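Local coordinates for virulence protein STM3117 (Salmonella enterica subsp. enterica serovar Typhimurium, PDB 3HUH), which promotes replication of the bacterium inside host macrophages and may take part in building and modifying the peptidoglycan layer of the cell wall, at the interface of chains A and B. Sequence-based numbering; all coordinates share one arbitrary frame. Chains: chain A/B, Virulence protein STM3117.

The interface of chains A and B. Residues chain A 25-26, 65; chain B 119-121, 143.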
loop_
_atom_site.group_PDB
_atom_site.type_symbol
_atom_site.label_atom_id
_atom_site.label_comp_id
_atom_site.label_asym_id
_atom_site.label_seq_id
_atom_site.Cartn_x
_atom_site.Cartn_y
_atom_site.Cartn_z
ATOM N N ASP A 25 -1.717 -7.268 2.676
ATOM C CA ASP A 25 -3.114 -7.605 2.945
ATOM C C ASP A 25 -3.978 -6.367 2.773
ATOM O O ASP A 25 -5.056 -6.412 2.179
ATOM C CB ASP A 25 -3.295 -8.103 4.377
ATOM C CG ASP A 25 -4.703 -8.605 4.637
ATOM O OD1 ASP A 25 -5.044 -9.676 4.104
ATOM O OD2 ASP A 25 -5.468 -7.936 5.363
ATOM N N HIS A 26 -3.502 -5.261 3.325
ATOM C CA HIS A 26 -4.241 -4.015 3.254
ATOM C C HIS A 26 -3.336 -2.862 3.636
ATOM O O HIS A 26 -2.174 -3.057 4.000
ATOM C CB HIS A 26 -5.454 -4.069 4.199
ATOM C CG HIS A 26 -5.107 -4.320 5.639
ATOM N ND1 HIS A 26 -4.689 -3.324 6.497
ATOM C CD2 HIS A 26 -5.147 -5.456 6.377
ATOM C CE1 HIS A 26 -4.493 -3.835 7.701
ATOM N NE2 HIS A 26 -4.762 -5.127 7.655
ATOM N N LYS A 65 -7.710 -5.102 0.672
ATOM C CA LYS A 65 -8.580 -3.977 0.976
ATOM C C LYS A 65 -7.798 -2.743 1.390
ATOM O O LYS A 65 -6.621 -2.827 1.743
ATOM C CB LYS A 65 -9.600 -4.334 2.070
ATOM C CG LYS A 65 -9.041 -4.500 3.484
ATOM C CD LYS A 65 -10.191 -4.525 4.497
ATOM C CE LYS A 65 -9.699 -4.801 5.912
ATOM N NZ LYS A 65 -10.672 -4.261 6.912
ATOM N N THR B 119 -9.086 -7.202 11.848
ATOM C CA THR B 119 -9.810 -7.654 10.674
ATOM C C THR B 119 -8.920 -7.591 9.436
ATOM O O THR B 119 -8.418 -6.528 9.070
ATOM C CB THR B 119 -11.054 -6.785 10.431
ATOM O OG1 THR B 119 -10.653 -5.422 10.262
ATOM C CG2 THR B 119 -12.009 -6.878 11.620
ATOM N N GLY B 120 -8.711 -8.740 8.805
ATOM C CA GLY B 120 -7.902 -8.779 7.604
ATOM C C GLY B 120 -8.814 -8.567 6.416
ATOM O O GLY B 120 -10.037 -8.466 6.582
ATOM N N ALA B 121 -8.232 -8.504 5.224
ATOM C CA ALA B 121 -9.000 -8.299 4.004
ATOM C C ALA B 121 -10.013 -9.415 3.741
ATOM O O ALA B 121 -11.028 -9.192 3.083
ATOM C CB ALA B 121 -8.054 -8.177 2.821
ATOM N N TYR B 143 -3.147 -15.080 9.285
ATOM C CA TYR B 143 -4.569 -15.384 9.277
ATOM C C TYR B 143 -4.904 -16.493 10.270
ATOM O O TYR B 143 -4.076 -17.411 10.430
ATOM C CB TYR B 143 -5.025 -15.788 7.871
ATOM C CG TYR B 143 -5.543 -14.619 7.072
ATOM C CD1 TYR B 143 -4.681 -13.816 6.323
ATOM C CD2 TYR B 143 -6.891 -14.266 7.128
ATOM C CE1 TYR B 143 -5.152 -12.683 5.655
ATOM C CE2 TYR B 143 -7.370 -13.143 6.471
ATOM C CZ TYR B 143 -6.498 -12.351 5.739
ATOM O OH TYR B 143 -6.975 -11.211 5.128
HETATM O O HOH W 1 -9.022 -3.821 9.111
#
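A:Asp25 reaches across to B:Tyr143 and B:Ala121 and spends one carboxylate oxygen on each. Its CG lies anti to the backbone N (chi1 -174°), which carries the carboxylate away from strand 21-31 toward the other subunit. A:Asp25 OD1 accepts a hydrogen bond from the phenol OH of B:Tyr143 at 2.7 Å; the hydroxyl comes in on the syn side but 21° out of the carboxylate plane. Seen from the tyrosine, OD1 sits at the edge of the ring, in its plane, and the two flat groups are turned 64° against each other. A:Asp25 OD2 uses its syn lone pair for the backbone N of B:Ala121 at 2.8 Å, in a fairly straight bond. With both oxygens gripped from chain B, the carboxylate probably has little freedom to rotate. Within chain A, OD2 also lies in plane at the edge of the A:His26 imidazole.

A:Lys65, on strand 64-70, runs alongside the B:Thr119 to B:Ala121 segment and can be followed outward from CB. A:Lys65 CB lies 4.2 Å from CB of B:Ala121. A:Lys65 CG, 3.8 Å from CA of B:Ala121, packs on that residue's apolar surface, and CD continues past the same CA. CE then passes the carbonyl oxygens of B:Gly120 and B:Thr119. The chain runs extended beyond CG and thereby carries the ammonium NZ along the backbone from B:Ala121 to B:Thr119; the A:Lys65 side chain crosses that of B:Thr119 at about a right angle. There NZ binds water 1, which bridges to both the carbonyl O and the hydroxyl OG1 of the threonine.

This patch belongs to a two-fold symmetric interface between two copies of a VOC-superfamily fold, and its twin recurs with the chains exchanged. Such pairing is common in the superfamily, and this dimer may be the working form in the cell. At the lysine end, water 1 lies 2.6 Å from B:Thr119 OG1.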